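Translation initiation factor 4E (Ascaris suum, PDB 3M94) binds the trimethylguanosine (m2,2,7G) cap of nematode mRNAs and, as a member of the eIF4E family, probably helps initiate their translation. Local coordinates at residues N73-V82 with E159-K167. Sequence-based numbering, arbitrary orientation.
Sequences NVKGGRWLVV and EPIRYEVHK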
loop_
_atom_site.group_PDB
_atom_site.type_symbol
_atom_site.label_atom_id
_atom_site.label_comp_id
_atom_site.label_asym_id
_atom_site.label_seq_id
_atom_site.Cartn_x
_atom_site.Cartn_y
_atom_site.Cartn_z
ATOM N N ASN A 73 -3.765 -13.395 -0.297
ATOM C CA ASN A 73 -4.511 -12.362 -1.035
ATOM C C ASN A 73 -5.674 -12.919 -1.849
ATOM O O ASN A 73 -6.515 -12.154 -2.342
ATOM C CB ASN A 73 -3.584 -11.600 -2.004
ATOM C CG ASN A 73 -2.350 -11.034 -1.332
ATOM O OD1 ASN A 73 -2.442 -10.362 -0.310
ATOM N ND2 ASN A 73 -1.183 -11.293 -1.919
ATOM N N VAL A 74 -5.706 -14.242 -2.003
ATOM C CA VAL A 74 -6.630 -14.898 -2.938
ATOM C C VAL A 74 -8.105 -14.602 -2.638
ATOM O O VAL A 74 -8.907 -14.445 -3.568
ATOM C CB VAL A 74 -6.337 -16.433 -3.070
ATOM C CG1 VAL A 74 -6.761 -17.210 -1.818
ATOM C CG2 VAL A 74 -6.981 -17.010 -4.325
ATOM N N LYS A 75 -8.444 -14.508 -1.349
ATOM C CA LYS A 75 -9.816 -14.211 -0.903
ATOM C C LYS A 75 -9.969 -12.762 -0.427
ATOM O O LYS A 75 -10.972 -12.397 0.193
ATOM C CB LYS A 75 -10.228 -15.170 0.214
ATOM N N GLY A 76 -8.972 -11.938 -0.741
ATOM C CA GLY A 76 -8.896 -10.586 -0.223
ATOM C C GLY A 76 -9.303 -9.518 -1.210
ATOM O O GLY A 76 -9.979 -9.787 -2.199
ATOM N N GLY A 77 -8.870 -8.294 -0.944
ATOM C CA GLY A 77 -9.225 -7.166 -1.786
ATOM C C GLY A 77 -8.350 -5.993 -1.445
ATOM O O GLY A 77 -7.340 -6.148 -0.749
ATOM N N ARG A 78 -8.734 -4.821 -1.933
ATOM C CA ARG A 78 -7.937 -3.634 -1.739
ATOM C C ARG A 78 -8.783 -2.381 -1.599
ATOM O O ARG A 78 -9.828 -2.240 -2.246
ATOM C CB ARG A 78 -6.960 -3.456 -2.907
ATOM C CG ARG A 78 -7.643 -3.045 -4.195
ATOM C CD ARG A 78 -6.672 -2.885 -5.332
ATOM N NE ARG A 78 -7.371 -2.340 -6.492
ATOM C CZ ARG A 78 -6.819 -2.140 -7.681
ATOM N NH1 ARG A 78 -5.551 -2.447 -7.890
ATOM N NH2 ARG A 78 -7.547 -1.640 -8.671
ATOM N N TRP A 79 -8.332 -1.480 -0.735
ATOM C CA TRP A 79 -8.793 -0.096 -0.780
ATOM C C TRP A 79 -7.995 0.588 -1.886
ATOM O O TRP A 79 -6.762 0.503 -1.895
ATOM C CB TRP A 79 -8.536 0.594 0.551
ATOM C CG TRP A 79 -9.609 0.299 1.548
ATOM C CD1 TRP A 79 -9.528 -0.545 2.610
ATOM C CD2 TRP A 79 -10.940 0.820 1.543
ATOM N NE1 TRP A 79 -10.725 -0.570 3.287
ATOM C CE2 TRP A 79 -11.613 0.257 2.641
ATOM C CE3 TRP A 79 -11.631 1.722 0.717
ATOM C CZ2 TRP A 79 -12.938 0.566 2.939
ATOM C CZ3 TRP A 79 -12.945 2.023 1.015
ATOM C CH2 TRP A 79 -13.582 1.450 2.113
ATOM N N LEU A 80 -8.699 1.235 -2.816
ATOM C CA LEU A 80 -8.072 1.906 -3.950
ATOM C C LEU A 80 -8.190 3.424 -3.834
ATOM O O LEU A 80 -9.282 3.955 -3.616
ATOM C CB LEU A 80 -8.698 1.427 -5.268
ATOM C CG LEU A 80 -8.274 2.114 -6.572
ATOM C CD1 LEU A 80 -6.810 1.817 -6.926
ATOM C CD2 LEU A 80 -9.204 1.706 -7.741
ATOM N N VAL A 81 -7.054 4.108 -3.959
ATOM C CA VAL A 81 -7.019 5.571 -3.996
ATOM C C VAL A 81 -6.479 5.965 -5.379
ATOM O O VAL A 81 -5.332 5.656 -5.701
ATOM C CB VAL A 81 -6.049 6.163 -2.942
ATOM C CG1 VAL A 81 -6.187 7.677 -2.872
ATOM C CG2 VAL A 81 -6.240 5.527 -1.557
ATOM N N VAL A 82 -7.307 6.602 -6.203
ATOM C CA VAL A 82 -6.822 7.169 -7.469
ATOM C C VAL A 82 -6.217 8.547 -7.216
ATOM O O VAL A 82 -6.744 9.335 -6.435
ATOM C CB VAL A 82 -7.909 7.207 -8.601
ATOM C CG1 VAL A 82 -8.326 5.781 -8.985
ATOM C CG2 VAL A 82 -9.131 8.056 -8.202
ATOM N N GLU A 159 -13.326 13.139 -2.961
ATOM C CA GLU A 159 -12.568 12.092 -3.643
ATOM C C GLU A 159 -12.775 10.718 -3.013
ATOM O O GLU A 159 -11.937 10.253 -2.241
ATOM C CB GLU A 159 -11.086 12.464 -3.712
ATOM C CG GLU A 159 -10.807 13.679 -4.600
ATOM C CD GLU A 159 -9.513 14.398 -4.246
ATOM O OE1 GLU A 159 -8.823 13.959 -3.292
ATOM O OE2 GLU A 159 -9.188 15.405 -4.923
ATOM N N PRO A 160 -13.905 10.063 -3.343
ATOM C CA PRO A 160 -14.228 8.741 -2.822
ATOM C C PRO A 160 -13.088 7.738 -2.953
ATOM O O PRO A 160 -12.276 7.821 -3.863
ATOM C CB PRO A 160 -15.423 8.296 -3.689
ATOM C CG PRO A 160 -15.475 9.259 -4.832
ATOM C CD PRO A 160 -14.952 10.533 -4.269
ATOM N N ILE A 161 -13.021 6.822 -2.000
ATOM C CA ILE A 161 -12.118 5.705 -2.074
ATOM C C ILE A 161 -13.017 4.490 -1.997
ATOM O O ILE A 161 -14.130 4.561 -1.443
ATOM C CB ILE A 161 -11.033 5.747 -0.969
ATOM C CG1 ILE A 161 -11.642 5.734 0.441
ATOM C CG2 ILE A 161 -10.143 6.980 -1.163
ATOM C CD1 ILE A 161 -10.669 5.252 1.568
ATOM N N ARG A 162 -12.566 3.394 -2.583
ATOM C CA ARG A 162 -13.404 2.214 -2.675
ATOM C C ARG A 162 -12.662 0.937 -2.376
ATOM O O ARG A 162 -11.446 0.826 -2.587
ATOM C CB ARG A 162 -14.124 2.133 -4.033
ATOM C CG ARG A 162 -13.238 2.164 -5.259
ATOM C CD ARG A 162 -14.055 2.453 -6.507
ATOM N NE ARG A 162 -13.235 3.113 -7.525
ATOM C CZ ARG A 162 -12.717 2.515 -8.597
ATOM N NH1 ARG A 162 -12.928 1.226 -8.824
ATOM N NH2 ARG A 162 -11.983 3.214 -9.452
ATOM N N TYR A 163 -13.411 -0.020 -1.853
ATOM C CA TYR A 163 -12.879 -1.313 -1.544
ATOM C C TYR A 163 -13.476 -2.290 -2.541
ATOM O O TYR A 163 -14.695 -2.362 -2.701
ATOM C CB TYR A 163 -13.210 -1.736 -0.103
ATOM C CG TYR A 163 -12.541 -3.041 0.232
ATOM C CD1 TYR A 163 -11.203 -3.076 0.623
ATOM C CD2 TYR A 163 -13.223 -4.255 0.095
ATOM C CE1 TYR A 163 -10.564 -4.269 0.893
ATOM C CE2 TYR A 163 -12.591 -5.459 0.363
ATOM C CZ TYR A 163 -11.257 -5.451 0.758
ATOM O OH TYR A 163 -10.625 -6.635 1.023
ATOM N N GLU A 164 -12.610 -3.036 -3.209
ATOM C CA GLU A 164 -13.045 -3.990 -4.221
ATOM C C GLU A 164 -12.283 -5.290 -4.085
ATOM O O GLU A 164 -11.139 -5.296 -3.621
ATOM C CB GLU A 164 -12.838 -3.400 -5.612
ATOM C CG GLU A 164 -11.525 -2.658 -5.730
ATOM C CD GLU A 164 -11.287 -2.078 -7.093
ATOM O OE1 GLU A 164 -10.282 -2.480 -7.716
ATOM O OE2 GLU A 164 -12.082 -1.219 -7.537
ATOM N N VAL A 165 -12.935 -6.388 -4.469
ATOM C CA VAL A 165 -12.287 -7.703 -4.591
ATOM C C VAL A 165 -11.193 -7.587 -5.649
ATOM O O VAL A 165 -11.229 -6.668 -6.479
ATOM C CB VAL A 165 -13.318 -8.822 -4.957
ATOM C CG1 VAL A 165 -12.650 -10.205 -5.065
ATOM C CG2 VAL A 165 -14.447 -8.872 -3.933
ATOM N N HIS A 166 -10.197 -8.472 -5.596
ATOM C CA HIS A 166 -9.134 -8.460 -6.600
ATOM C C HIS A 166 -9.692 -8.966 -7.916
ATOM O O HIS A 166 -10.352 -10.007 -7.943
ATOM C CB HIS A 166 -7.920 -9.292 -6.154
ATOM C CG HIS A 166 -7.173 -8.695 -5.000
ATOM N ND1 HIS A 166 -6.715 -7.395 -5.004
ATOM C CD2 HIS A 166 -6.809 -9.218 -3.806
ATOM C CE1 HIS A 166 -6.105 -7.139 -3.861
ATOM N NE2 HIS A 166 -6.145 -8.230 -3.117
ATOM N N LYS A 167 -9.444 -8.213 -8.989
ATOM C CA LYS A 167 -9.952 -8.550 -10.323
ATOM C C LYS A 167 -9.010 -9.482 -11.089
ATOM O O LYS A 167 -7.825 -9.191 -11.261
ATOM C CB LYS A 167 -10.187 -7.282 -11.165
#
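Backbone hydrogen bonds join R78 and E164 both ways (N to O 3.0 Å), and a shorter one runs from L80 N to R162 O (2.8 Å); the return bond is weak. W79 and Y163 form the non-hydrogen-bonded pair between them.

Charges dominate the face carrying R78, L80, R162 and E164. The extended R78 side chain forms a salt bridge with E164 alongside it, NH2 3.0 Å from OE1 on the syn side, NE weakly bonded to the same oxygen. OE2 takes R162 NH1 at 2.9 Å, so E164 bridges two arginines, while L80 CD2 packs over the R162 guanidinium.

The other face is aromatic and apolar. With CG anti to the backbone N (chi1 -175°), Y163 sets CB 3.6 Å from the W79 six-membered ring centroid and turns its ring edge-to-face onto the pyrrole portion. I161 CD1 abuts W79 CE3, and helix 139-153 packs against this side, N142 O accepting a hydrogen bond from W79 NE1.

Just past strand 161-165, H166 lays its ring over G77 CA (CH-pi) and meets W68 of the cap pocket. This is an antiparallel strand pair within the eIF4E sheet, the R78 side chain about 5 Å from the bound cap analogue.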